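Local coordinates for luciferase-like enzymeAMP-CoA-ligase (Zophobas atratus, PDB 4W8O), which probably activates carboxylic acids with ATP for transfer to coenzyme A, as a luciferase-like member of the ANL superfamily of adenylate-forming enzymes, at residues Arg107-Gln110 with His111-Leu115; Lys129-Glu132 with Lys133-Gly137; Ser172-Asp175 with Ile176-Ala180; Ile144-Phe147 with Gly148-Lys152; Arg378-Ser381 with Asp382-Thr386. All blocks are in the same frame, centred on the assembly; numbering follows the deposited sequence.

Contact 1 of 5, residues Arg107-Gln110 with His111-Leu115; sequences RNIQ and HLLSL
Ile109 and Leu113, one helical turn apart, are joined by backbone and by side chain. Of the four i to i+4 hydrogen bonds that knit Arg107-Gln110 to His111-Leu115, theirs is the shortest: Leu113 N meets Ile109 O at 2.8 Å, with an N-H...O angle of 172°. The first, His111 N to Arg107 O, is stretched to 3.3 Å. A side-chain bond is added by Ser114, whose OG folds back to give its proton to His111 O at 2.6 Å. A chi1 of 78° holds this hydroxyl over the preceding turn, where it shares that carbonyl with Leu115 N, so a polar group on the exposed side is paired within its own helix.

The apolar contact is looser: Ile109 CG2 lies 3.9 Å from Leu113 CD1, the two side chains running obliquely past each other. Shortening Leu113 to an alanine would probably cost Ile109 CG2 its contact with the leucine methyl and open a gap toward Leu135. Leu112 CG instead packs on a carbonyl, 3.3 Å from Asn108 O. Leu115 CG rests over one face of the His111 ring, near its rim, and the ring's NE2 forms a hydrogen bond with Pro192 O. Helix 106-116 thus packs Ile109 and Leu113 against helix 128-138, and turns Leu112 and Leu115 to Phe184 of strand 179-184.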
loop_
_atom_site.group_PDB
_atom_site.type_symbol
_atom_site.label_atom_id
_atom_site.label_comp_id
_atom_site.label_asym_id
_atom_site.label_seq_id
_atom_site.Cartn_x
_atom_site.Cartn_y
_atom_site.Cartn_z
ATOM N N ARG A 107 -18.664 13.029 7.745
ATOM C CA ARG A 107 -19.523 11.867 7.929
ATOM C C ARG A 107 -18.801 10.560 7.606
ATOM O O ARG A 107 -19.014 9.559 8.274
ATOM C CB ARG A 107 -20.814 11.951 7.122
ATOM C CG ARG A 107 -21.867 11.025 7.715
ATOM C CD ARG A 107 -23.131 10.905 6.892
ATOM N NE ARG A 107 -24.013 12.070 6.993
ATOM C CZ ARG A 107 -24.015 13.106 6.156
ATOM N NH1 ARG A 107 -23.171 13.160 5.125
ATOM N NH2 ARG A 107 -24.869 14.105 6.355
ATOM N N ASN A 108 -17.955 10.563 6.588
ATOM C CA ASN A 108 -17.218 9.351 6.249
ATOM C C ASN A 108 -16.180 9.020 7.318
ATOM O O ASN A 108 -16.053 7.866 7.729
ATOM C CB ASN A 108 -16.567 9.473 4.872
ATOM C CG ASN A 108 -17.583 9.464 3.747
ATOM O OD1 ASN A 108 -18.622 8.822 3.839
ATOM N ND2 ASN A 108 -17.281 10.179 2.676
ATOM N N ILE A 109 -15.469 10.036 7.794
ATOM C CA ILE A 109 -14.448 9.826 8.821
ATOM C C ILE A 109 -15.098 9.290 10.095
ATOM O O ILE A 109 -14.582 8.350 10.719
ATOM C CB ILE A 109 -13.650 11.111 9.119
ATOM C CG1 ILE A 109 -12.835 11.545 7.890
ATOM C CG2 ILE A 109 -12.735 10.904 10.311
ATOM C CD1 ILE A 109 -11.551 10.771 7.657
ATOM N N GLN A 110 -16.236 9.877 10.467
ATOM C CA GLN A 110 -17.008 9.417 11.623
ATOM C C GLN A 110 -17.282 7.926 11.585
ATOM O O GLN A 110 -17.134 7.230 12.588
ATOM C CB GLN A 110 -18.363 10.112 11.693
ATOM C CG GLN A 110 -18.334 11.469 12.335
ATOM C CD GLN A 110 -19.722 12.050 12.495
ATOM O OE1 GLN A 110 -20.700 11.321 12.658
ATOM N NE2 GLN A 110 -19.815 13.370 12.458
ATOM N N HIS A 111 -17.747 7.452 10.443
ATOM C CA HIS A 111 -18.014 6.032 10.287
ATOM C C HIS A 111 -16.733 5.197 10.450
ATOM O O HIS A 111 -16.742 4.179 11.139
ATOM C CB HIS A 111 -18.655 5.745 8.936
ATOM C CG HIS A 111 -18.807 4.285 8.654
ATOM N ND1 HIS A 111 -19.606 3.463 9.416
ATOM C CD2 HIS A 111 -18.251 3.496 7.706
ATOM C CE1 HIS A 111 -19.543 2.229 8.946
ATOM N NE2 HIS A 111 -18.730 2.224 7.905
ATOM N N LEU A 112 -15.647 5.635 9.821
ATOM C CA LEU A 112 -14.384 4.902 9.878
ATOM C C LEU A 112 -13.865 4.816 11.303
ATOM O O LEU A 112 -13.443 3.756 11.743
ATOM C CB LEU A 112 -13.334 5.534 8.956
ATOM C CG LEU A 112 -13.691 5.582 7.462
ATOM C CD1 LEU A 112 -12.484 5.960 6.613
ATOM C CD2 LEU A 112 -14.301 4.267 6.987
ATOM N N LEU A 113 -13.918 5.929 12.029
ATOM C CA LEU A 113 -13.520 5.935 13.437
ATOM C C LEU A 113 -14.383 4.993 14.276
ATOM O O LEU A 113 -13.882 4.320 15.184
ATOM C CB LEU A 113 -13.568 7.358 14.011
ATOM C CG LEU A 113 -12.486 8.333 13.534
ATOM C CD1 LEU A 113 -12.774 9.756 14.001
ATOM C CD2 LEU A 113 -11.118 7.884 14.013
ATOM N N SER A 114 -15.676 4.937 13.965
ATOM C CA SER A 114 -16.596 4.085 14.707
ATOM C C SER A 114 -16.289 2.608 14.459
ATOM O O SER A 114 -16.537 1.774 15.321
ATOM C CB SER A 114 -18.053 4.414 14.349
ATOM O OG SER A 114 -18.429 3.840 13.098
ATOM N N LEU A 115 -15.743 2.290 13.285
ATOM C CA LEU A 115 -15.312 0.923 13.000
ATOM C C LEU A 115 -14.116 0.484 13.857
ATOM O O LEU A 115 -14.120 -0.618 14.388
ATOM C CB LEU A 115 -14.940 0.754 11.526
ATOM C CG LEU A 115 -16.055 0.859 10.492
ATOM C CD1 LEU A 115 -15.454 0.936 9.098
ATOM C CD2 LEU A 115 -17.016 -0.314 10.600
#

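Contact 2 of 5, residues Lys129-Glu132 with Lys133-Gly137; sequences KLIE and KSLKG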
loop_
_atom_site.group_PDB
_atom_site.type_symbol
_atom_site.label_atom_id
_atom_site.label_comp_id
_atom_site.label_asym_id
_atom_site.label_seq_id
_atom_site.Cartn_x
_atom_site.Cartn_y
_atom_site.Cartn_z
ATOM N N LYS A 129 -9.274 19.950 12.525
ATOM C CA LYS A 129 -10.705 20.267 12.705
ATOM C C LYS A 129 -11.602 19.127 12.219
ATOM O O LYS A 129 -12.592 18.783 12.855
ATOM C CB LYS A 129 -11.094 21.555 11.969
ATOM C CG LYS A 129 -10.790 22.851 12.711
ATOM C CD LYS A 129 -11.626 23.990 12.143
ATOM C CE LYS A 129 -11.101 25.365 12.538
ATOM N NZ LYS A 129 -11.096 25.585 14.008
ATOM N N LEU A 130 -11.256 18.560 11.072
ATOM C CA LEU A 130 -11.957 17.399 10.536
ATOM C C LEU A 130 -12.030 16.262 11.566
ATOM O O LEU A 130 -13.103 15.728 11.841
ATOM C CB LEU A 130 -11.241 16.923 9.270
ATOM C CG LEU A 130 -11.733 15.638 8.602
ATOM C CD1 LEU A 130 -13.153 15.810 8.074
ATOM C CD2 LEU A 130 -10.772 15.268 7.486
ATOM N N ILE A 131 -10.885 15.913 12.141
ATOM C CA ILE A 131 -10.820 14.856 13.144
ATOM C C ILE A 131 -11.583 15.228 14.427
ATOM O O ILE A 131 -12.330 14.416 14.955
ATOM C CB ILE A 131 -9.357 14.495 13.497
ATOM C CG1 ILE A 131 -8.629 13.894 12.290
ATOM C CG2 ILE A 131 -9.305 13.518 14.655
ATOM C CD1 ILE A 131 -9.340 12.726 11.645
ATOM N N GLU A 132 -11.380 16.444 14.926
ATOM C CA GLU A 132 -12.107 16.926 16.110
ATOM C C GLU A 132 -13.628 16.828 15.912
ATOM O O GLU A 132 -14.348 16.336 16.779
ATOM C CB GLU A 132 -11.707 18.376 16.440
ATOM C CG GLU A 132 -10.297 18.545 17.017
ATOM C CD GLU A 132 -9.904 20.006 17.239
ATOM O OE1 GLU A 132 -10.382 20.899 16.504
ATOM O OE2 GLU A 132 -9.110 20.278 18.161
ATOM N N LYS A 133 -14.108 17.292 14.764
ATOM C CA LYS A 133 -15.541 17.252 14.461
ATOM C C LYS A 133 -16.055 15.822 14.357
ATOM O O LYS A 133 -17.144 15.507 14.845
ATOM C CB LYS A 133 -15.840 17.992 13.159
ATOM C CG LYS A 133 -15.736 19.497 13.278
ATOM C CD LYS A 133 -15.900 20.171 11.927
ATOM C CE LYS A 133 -15.714 21.677 12.033
ATOM N NZ LYS A 133 -15.653 22.304 10.684
ATOM N N SER A 134 -15.266 14.961 13.727
ATOM C CA SER A 134 -15.669 13.576 13.523
ATOM C C SER A 134 -15.776 12.839 14.853
ATOM O O SER A 134 -16.735 12.101 15.080
ATOM C CB SER A 134 -14.691 12.863 12.587
ATOM O OG SER A 134 -14.637 13.499 11.311
ATOM N N LEU A 135 -14.805 13.056 15.737
ATOM C CA LEU A 135 -14.824 12.431 17.058
ATOM C C LEU A 135 -16.014 12.922 17.868
ATOM O O LEU A 135 -16.674 12.136 18.545
ATOM C CB LEU A 135 -13.522 12.716 17.817
ATOM C CG LEU A 135 -12.286 11.972 17.319
ATOM C CD1 LEU A 135 -11.028 12.564 17.933
ATOM C CD2 LEU A 135 -12.377 10.487 17.632
ATOM N N LYS A 136 -16.284 14.222 17.799
ATOM C CA LYS A 136 -17.446 14.796 18.474
ATOM C C LYS A 136 -18.731 14.134 17.965
ATOM O O LYS A 136 -19.543 13.662 18.752
ATOM C CB LYS A 136 -17.484 16.308 18.266
ATOM C CG LYS A 136 -18.592 17.014 19.018
ATOM C CD LYS A 136 -18.493 18.520 18.861
ATOM C CE LYS A 136 -19.678 19.211 19.508
ATOM N NZ LYS A 136 -19.526 20.690 19.498
ATOM N N GLY A 137 -18.888 14.059 16.650
ATOM C CA GLY A 137 -20.044 13.385 16.058
ATOM C C GLY A 137 -20.161 11.918 16.453
ATOM O O GLY A 137 -21.216 11.472 16.885
#
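Leu130 O is gripped twice by Ser134, which reaches it with its backbone N at 3.0 Å and with its hydroxyl OG at 2.8 Å. The two donors come from opposite faces of the carbonyl plane, OG standing 37° out of it, so neither displaces the other. OG gets there because it lies beside its own backbone N, chi1 -60°, and so faces back down the helix. It also makes a weak hydrogen bond to Val106 O of helix 106-116. Serine suits this buried place: it is small enough for two helices to come close, and the helix itself supplies a partner for its hydroxyl.

The other backbone bonds are ordinary i to i+4 links, such as Leu135 N to Ile131 O at 2.9 Å. On the inner side Ile131 CG2 touches Leu135 CD1 at 3.8 Å; isoleucine and leucine, both branched, fill the layer between helix and sheet. On the outer side Lys133 lays its CG 3.3 Å from Lys129 O before its extended chain runs on. The ammonium groups Lys129 NZ and Lys133 NZ stay 6.5 Å apart, a mild repulsion that solvent probably screens. Glu132 OE2 forms a hydrogen bond with His153 NE2. An amphipathic helix of this kind, apolar inward and lysine-rich outward, is typical of a beta-alpha-beta crossover, here linking strands 120-124 and 143-147.

Contact 3 of 5, residues Ser172-Asp175 with Ile176-Ala180; sequences SKTD and IDDTA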
loop_
_atom_site.group_PDB
_atom_site.type_symbol
_atom_site.label_atom_id
_atom_site.label_comp_id
_atom_site.label_asym_id
_atom_site.label_seq_id
_atom_site.Cartn_x
_atom_site.Cartn_y
_atom_site.Cartn_z
ATOM N N SER A 172 8.219 -5.526 20.472
ATOM C CA SER A 172 7.533 -6.498 21.313
ATOM C C SER A 172 7.305 -7.799 20.567
ATOM O O SER A 172 6.988 -7.793 19.381
ATOM C CB SER A 172 6.178 -5.950 21.754
ATOM O OG SER A 172 6.322 -4.698 22.397
ATOM N N LYS A 173 7.478 -8.913 21.267
ATOM C CA LYS A 173 7.053 -10.202 20.750
ATOM C C LYS A 173 5.535 -10.195 20.722
ATOM O O LYS A 173 4.905 -9.665 21.635
ATOM C CB LYS A 173 7.580 -11.335 21.635
ATOM C CG LYS A 173 9.090 -11.513 21.541
ATOM C CD LYS A 173 9.472 -11.983 20.147
ATOM C CE LYS A 173 10.965 -12.153 19.982
ATOM N NZ LYS A 173 11.246 -12.511 18.561
ATOM N N THR A 174 4.951 -10.731 19.657
ATOM C CA THR A 174 3.495 -10.781 19.539
ATOM C C THR A 174 3.066 -12.009 18.744
ATOM O O THR A 174 3.901 -12.796 18.298
ATOM C CB THR A 174 2.929 -9.474 18.928
ATOM O OG1 THR A 174 1.489 -9.492 18.968
ATOM C CG2 THR A 174 3.415 -9.274 17.489
ATOM N N ASP A 175 1.760 -12.200 18.618
ATOM C CA ASP A 175 1.209 -13.302 17.846
ATOM C C ASP A 175 1.165 -12.851 16.385
ATOM O O ASP A 175 0.465 -11.891 16.059
ATOM C CB ASP A 175 -0.191 -13.647 18.368
ATOM C CG ASP A 175 -0.756 -14.929 17.772
ATOM O OD1 ASP A 175 -0.782 -15.071 16.538
ATOM O OD2 ASP A 175 -1.196 -15.804 18.549
ATOM N N ILE A 176 1.909 -13.528 15.511
ATOM C CA ILE A 176 1.999 -13.094 14.103
ATOM C C ILE A 176 0.708 -13.281 13.279
ATOM O O ILE A 176 0.608 -12.755 12.172
ATOM C CB ILE A 176 3.230 -13.675 13.367
ATOM C CG1 ILE A 176 3.147 -15.194 13.228
ATOM C CG2 ILE A 176 4.520 -13.256 14.077
ATOM C CD1 ILE A 176 4.310 -15.786 12.458
ATOM N N ASP A 177 -0.281 -13.991 13.821
ATOM C CA ASP A 177 -1.609 -14.067 13.194
ATOM C C ASP A 177 -2.585 -13.008 13.705
ATOM O O ASP A 177 -3.717 -12.935 13.232
ATOM C CB ASP A 177 -2.202 -15.462 13.374
ATOM C CG ASP A 177 -1.452 -16.505 12.584
ATOM O OD1 ASP A 177 -1.183 -16.264 11.391
ATOM O OD2 ASP A 177 -1.118 -17.553 13.156
ATOM N N ASP A 178 -2.161 -12.204 14.678
ATOM C CA ASP A 178 -2.941 -11.047 15.091
ATOM C C ASP A 178 -2.878 -9.987 13.995
ATOM O O ASP A 178 -1.983 -9.986 13.155
ATOM C CB ASP A 178 -2.412 -10.428 16.392
ATOM C CG ASP A 178 -2.747 -11.255 17.629
ATOM O OD1 ASP A 178 -3.538 -12.228 17.538
ATOM O OD2 ASP A 178 -2.203 -10.925 18.713
ATOM N N THR A 179 -3.830 -9.069 14.046
ATOM C CA THR A 179 -3.904 -7.969 13.107
ATOM C C THR A 179 -2.734 -7.001 13.296
ATOM O O THR A 179 -2.418 -6.603 14.424
ATOM C CB THR A 179 -5.249 -7.240 13.266
ATOM O OG1 THR A 179 -6.307 -8.184 13.069
ATOM C CG2 THR A 179 -5.384 -6.091 12.268
ATOM N N ALA A 180 -2.079 -6.660 12.189
ATOM C CA ALA A 180 -0.995 -5.686 12.168
ATOM C C ALA A 180 -1.412 -4.373 11.506
ATOM O O ALA A 180 -1.094 -3.299 12.009
ATOM C CB ALA A 180 0.208 -6.269 11.441
HETATM O O HOH W 1 -1.213 -17.933 15.819
#
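Asp175 joins the two segments through two hydrogen bonds to backbone N-H groups. Its carboxylate atom OD1 accepts from Asp177 N at 3.0 Å, using the anti lone pair, which makes an Asx turn. Its carbonyl O accepts from Asp178 N, also at 3.0 Å, and closes a type I beta turn from Asp175 to Asp178; this donor stands well above the carbonyl plane, 55° out of it. With chi1 at -171°, the Asp175 carboxylate is swung beside its own carbonyl carbon, over the start of the turn, where aspartate is well suited to take up an N-H that the turn leaves pointing inward.

The like charges gathered here probably repel one another. The carboxylates of Asp175 and Asp178 stack with their planes 19° apart, OD1 to OD1 at 4.1 Å, and Asp178 OD2 lies 3.4 Å from Asp175 CB. A water donates to both Asp175 OD1 and Asp177 OD2, the latter at 2.7 Å, and probably softens their repulsion. The other oxygen of Asp177 forms a salt bridge with Arg200, which is likely to offset part of the local negative charge.

The turn lies at the surface and delivers the chain into strand 179-184. Ile176 and Asp178 make backbone hydrogen bonds with Arg200 and His199 at the start of helix 199-211, and Lys173 forms a salt bridge with Glu22 of helix 20-30.

Contact 4 of 5, residues Ile144-Phe147 with Gly148-Lys152; sequences IIVF and GKSTK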
loop_
_atom_site.group_PDB
_atom_site.type_symbol
_atom_site.label_atom_id
_atom_site.label_comp_id
_atom_site.label_asym_id
_atom_site.label_seq_id
_atom_site.Cartn_x
_atom_site.Cartn_y
_atom_site.Cartn_z
ATOM N N ILE A 144 -5.588 12.866 20.670
ATOM C CA ILE A 144 -5.104 13.395 19.404
ATOM C C ILE A 144 -3.669 13.872 19.590
ATOM O O ILE A 144 -3.351 14.506 20.589
ATOM C CB ILE A 144 -5.980 14.564 18.910
ATOM C CG1 ILE A 144 -7.385 14.051 18.533
ATOM C CG2 ILE A 144 -5.319 15.252 17.720
ATOM C CD1 ILE A 144 -8.402 15.152 18.318
ATOM N N ILE A 145 -2.802 13.548 18.633
ATOM C CA ILE A 145 -1.429 14.048 18.632
ATOM C C ILE A 145 -1.183 14.704 17.276
ATOM O O ILE A 145 -1.384 14.077 16.240
ATOM C CB ILE A 145 -0.413 12.923 18.927
ATOM C CG1 ILE A 145 -0.680 12.331 20.318
ATOM C CG2 ILE A 145 1.012 13.449 18.855
ATOM C CD1 ILE A 145 0.240 11.198 20.715
ATOM N N VAL A 146 -0.766 15.971 17.294
ATOM C CA VAL A 146 -0.677 16.777 16.079
ATOM C C VAL A 146 0.740 16.751 15.512
ATOM O O VAL A 146 1.714 16.842 16.262
ATOM C CB VAL A 146 -1.092 18.245 16.362
ATOM C CG1 VAL A 146 -0.903 19.128 15.133
ATOM C CG2 VAL A 146 -2.533 18.301 16.843
ATOM N N PHE A 147 0.846 16.607 14.192
ATOM C CA PHE A 147 2.104 16.842 13.488
ATOM C C PHE A 147 2.302 18.343 13.354
ATOM O O PHE A 147 1.999 18.935 12.327
ATOM C CB PHE A 147 2.109 16.202 12.091
ATOM C CG PHE A 147 2.120 14.702 12.104
ATOM C CD1 PHE A 147 3.237 14.009 12.542
ATOM C CD2 PHE A 147 1.011 13.980 11.669
ATOM C CE1 PHE A 147 3.254 12.622 12.557
ATOM C CE2 PHE A 147 1.023 12.591 11.676
ATOM C CZ PHE A 147 2.151 11.909 12.129
ATOM N N GLY A 148 2.820 18.957 14.401
ATOM C CA GLY A 148 3.005 20.399 14.415
ATOM C C GLY A 148 2.830 20.929 15.816
ATOM O O GLY A 148 3.172 20.248 16.793
ATOM N N LYS A 149 2.288 22.137 15.912
ATOM C CA LYS A 149 2.129 22.819 17.191
ATOM C C LYS A 149 0.723 22.608 17.723
ATOM O O LYS A 149 -0.244 22.601 16.963
ATOM C CB LYS A 149 2.370 24.321 17.033
ATOM C CG LYS A 149 3.028 24.965 18.238
ATOM C CD LYS A 149 4.546 24.924 18.113
ATOM C CE LYS A 149 5.061 26.072 17.251
ATOM N NZ LYS A 149 6.415 25.803 16.692
ATOM N N SER A 150 0.618 22.449 19.034
ATOM C CA SER A 150 -0.673 22.410 19.694
ATOM C C SER A 150 -0.503 22.722 21.171
ATOM O O SER A 150 0.466 22.296 21.793
ATOM C CB SER A 150 -1.326 21.034 19.520
ATOM O OG SER A 150 -2.648 21.024 20.051
ATOM N N THR A 151 -1.439 23.490 21.714
ATOM C CA THR A 151 -1.588 23.639 23.160
ATOM C C THR A 151 -2.610 22.633 23.693
ATOM O O THR A 151 -2.461 22.091 24.790
ATOM C CB THR A 151 -2.080 25.053 23.515
ATOM O OG1 THR A 151 -1.143 26.019 23.028
ATOM C CG2 THR A 151 -2.226 25.212 25.013
ATOM N N LYS A 152 -3.652 22.410 22.900
ATOM C CA LYS A 152 -4.812 21.628 23.302
ATOM C C LYS A 152 -4.493 20.133 23.324
ATOM O O LYS A 152 -4.946 19.402 24.210
ATOM C CB LYS A 152 -5.947 21.908 22.313
ATOM C CG LYS A 152 -7.348 21.557 22.776
ATOM C CD LYS A 152 -8.331 21.745 21.626
ATOM C CE LYS A 152 -9.757 21.936 22.111
ATOM N NZ LYS A 152 -10.289 20.723 22.791
#
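An inverse gamma turn centred on Phe147 carries the chain out of strand 143-147, close to the outer edge of a largely parallel sheet. Its closing bond, Gly148 N to Val146 O, is weak: the length is 3.0 Å, but the N-H...O angle is bent to 124°, as a link across just one residue must be. Gly148 has phi 147° and psi -146°, angles at which a CB would collide with Phe147 O, so glycine is what the bend demands.

Past the bend the chain turns back alongside the Val146 side chain, whose two methyl groups do most of the touching. CG1, opposite the backbone N about the first torsion (chi1 176°), lies 3.8 Å from Gly148 N and 4.0 Å from Lys149 O. CG2 meets Ser150 CB at 4.0 Å. One methyl thus meets the bend and the other Ser150, which a residue branched at CB can do at once. Phe147 points the other way, its ring meeting that of Phe156 with the planes at about 50°.

The polar ties lie further along: Lys149 N forms a hydrogen bond with Glu125 OE2, and Ser150 OG another with His153 N. Between the segments themselves there are thus loose van der Waals contacts and one weak backbone bond, which suggests that the bend probably owes its shape largely to glycine's freedom and to these neighbouring ties.

Contact 5 of 5, residues Arg378-Ser381 with Asp382-Thr386; sequences RVKS and DAMMT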
loop_
_atom_site.group_PDB
_atom_site.type_symbol
_atom_site.label_atom_id
_atom_site.label_comp_id
_atom_site.label_asym_id
_atom_site.label_seq_id
_atom_site.Cartn_x
_atom_site.Cartn_y
_atom_site.Cartn_z
ATOM N N ARG A 378 -11.899 -15.039 -8.829
ATOM C CA ARG A 378 -11.686 -15.451 -7.452
ATOM C C ARG A 378 -10.236 -15.838 -7.247
ATOM O O ARG A 378 -9.620 -16.446 -8.120
ATOM C CB ARG A 378 -12.622 -16.597 -7.100
ATOM C CG ARG A 378 -14.063 -16.275 -7.441
ATOM C CD ARG A 378 -15.020 -17.104 -6.632
ATOM N NE ARG A 378 -16.401 -16.860 -7.033
ATOM C CZ ARG A 378 -17.400 -17.714 -6.839
ATOM N NH1 ARG A 378 -17.183 -18.880 -6.247
ATOM N NH2 ARG A 378 -18.620 -17.405 -7.245
ATOM N N VAL A 379 -9.701 -15.487 -6.082
ATOM C CA VAL A 379 -8.264 -15.564 -5.832
ATOM C C VAL A 379 -7.965 -16.118 -4.439
ATOM O O VAL A 379 -8.809 -16.041 -3.541
ATOM C CB VAL A 379 -7.614 -14.175 -5.999
ATOM C CG1 VAL A 379 -7.802 -13.676 -7.428
ATOM C CG2 VAL A 379 -8.203 -13.175 -5.014
ATOM N N LYS A 380 -6.767 -16.689 -4.275
ATOM C CA LYS A 380 -6.368 -17.301 -3.008
ATOM C C LYS A 380 -4.858 -17.290 -2.836
ATOM O O LYS A 380 -4.130 -17.669 -3.737
ATOM C CB LYS A 380 -6.877 -18.743 -2.923
ATOM C CG LYS A 380 -6.677 -19.387 -1.558
ATOM C CD LYS A 380 -7.328 -20.757 -1.505
ATOM C CE LYS A 380 -7.117 -21.444 -0.165
ATOM N NZ LYS A 380 -7.829 -22.757 -0.114
ATOM N N SER A 381 -4.411 -16.837 -1.667
ATOM C CA SER A 381 -2.995 -16.786 -1.320
ATOM C C SER A 381 -2.830 -16.490 0.162
ATOM O O SER A 381 -3.795 -16.152 0.857
ATOM C CB SER A 381 -2.275 -15.691 -2.113
ATOM O OG SER A 381 -2.454 -14.409 -1.528
ATOM N N ASP A 382 -1.586 -16.571 0.621
ATOM C CA ASP A 382 -1.249 -16.281 2.007
ATOM C C ASP A 382 -1.252 -14.783 2.309
ATOM O O ASP A 382 -1.061 -14.406 3.458
ATOM C CB ASP A 382 0.130 -16.855 2.355
ATOM C CG ASP A 382 0.140 -18.366 2.435
ATOM O OD1 ASP A 382 -0.940 -19.009 2.385
ATOM O OD2 ASP A 382 1.254 -18.909 2.566
ATOM N N ALA A 383 -1.467 -13.945 1.285
ATOM C CA ALA A 383 -1.560 -12.488 1.440
ATOM C C ALA A 383 -2.987 -12.023 1.715
ATOM O O ALA A 383 -3.243 -10.832 1.836
ATOM C CB ALA A 383 -1.038 -11.794 0.188
ATOM N N MET A 384 -3.910 -12.965 1.805
ATOM C CA MET A 384 -5.322 -12.670 1.987
ATOM C C MET A 384 -5.597 -12.117 3.386
ATOM O O MET A 384 -5.000 -12.563 4.371
ATOM C CB MET A 384 -6.115 -13.965 1.805
ATOM C CG MET A 384 -7.422 -13.826 1.053
ATOM S SD MET A 384 -7.799 -15.360 0.166
ATOM C CE MET A 384 -7.565 -16.587 1.459
ATOM N N MET A 385 -6.517 -11.159 3.459
ATOM C CA MET A 385 -7.025 -10.647 4.739
ATOM C C MET A 385 -7.549 -11.776 5.618
ATOM O O MET A 385 -8.074 -12.775 5.111
ATOM C CB MET A 385 -8.146 -9.633 4.514
ATOM C CG MET A 385 -9.406 -10.185 3.862
ATOM S SD MET A 385 -10.773 -9.004 3.895
ATOM C CE MET A 385 -12.056 -10.002 3.141
ATOM N N THR A 386 -7.412 -11.595 6.930
ATOM C CA THR A 386 -7.903 -12.567 7.895
ATOM C C THR A 386 -9.401 -12.426 8.156
ATOM O O THR A 386 -10.023 -13.374 8.602
ATOM C CB THR A 386 -7.160 -12.467 9.246
ATOM O OG1 THR A 386 -7.215 -11.121 9.728
ATOM C CG2 THR A 386 -5.732 -12.876 9.084
#
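Two nested turns at Ser381, where the chain leaves the long strand 367-380, make this a local, side-chain-supported bend. Ser381 OG accepts from Ala383 N at 3.0 Å, an ST turn, while Ser381 O accepts weakly from Met384 N at 3.3 Å to complete a type I beta turn. The hydroxyl is placed between its backbone N and carbonyl carbon, chi1 82°, which aims it at the Ala383 N-H; it also lies 3.4 Å from Ala383 CB. With an alanine in place of Ser381, the Ala383 N-H would probably lose its acceptor and the turn would rest on the weak backbone bond.

Met384 folds back over the bend. Its CB is 3.3 Å from Ser381 O. The first two torsions, chi1 -140° and chi2 150°, carry SD to 3.9 Å from Val379 O and 4.0 Å from Lys380 CA, and the bend at chi3 turns CE back to 3.8 Å from Ser381 O; a long, flexible thioether suits such a curved path. Asp382 turns outward to a salt bridge with Arg355.

Around the bend, Met384 and Val379 lie on Leu403 of strand 403-411, Ala383 packs on Gln204 and Ile205 of helix 199-211, and the chain then runs on to strand 387-388.

How the contacts relate
Along the chain the order is contact 1, contact 2, contact 4, contact 3 and contact 5. Contacts 1 and 2 touch on adjacent helices, 106-116 and 128-138, with centres 10 Å apart. Contact 2 also touches contact 4, their centres 14 Å apart, because helix 128-138 leads into strand 143-147 and covers it. Contacts 3 and 4 reach the same eight-stranded sheet through strands 179-184 and 143-147, with centres 30 Å apart. Contact 5, centred 39 Å from the centre of contact 4 and 18 Å from that of contact 3, stands at the exit from the antiparallel sheet. Contacts 1 to 4 thus belong to the eight-stranded sheet and its covering helices, while contact 5 joins the antiparallel sheet to it at strand 387-388.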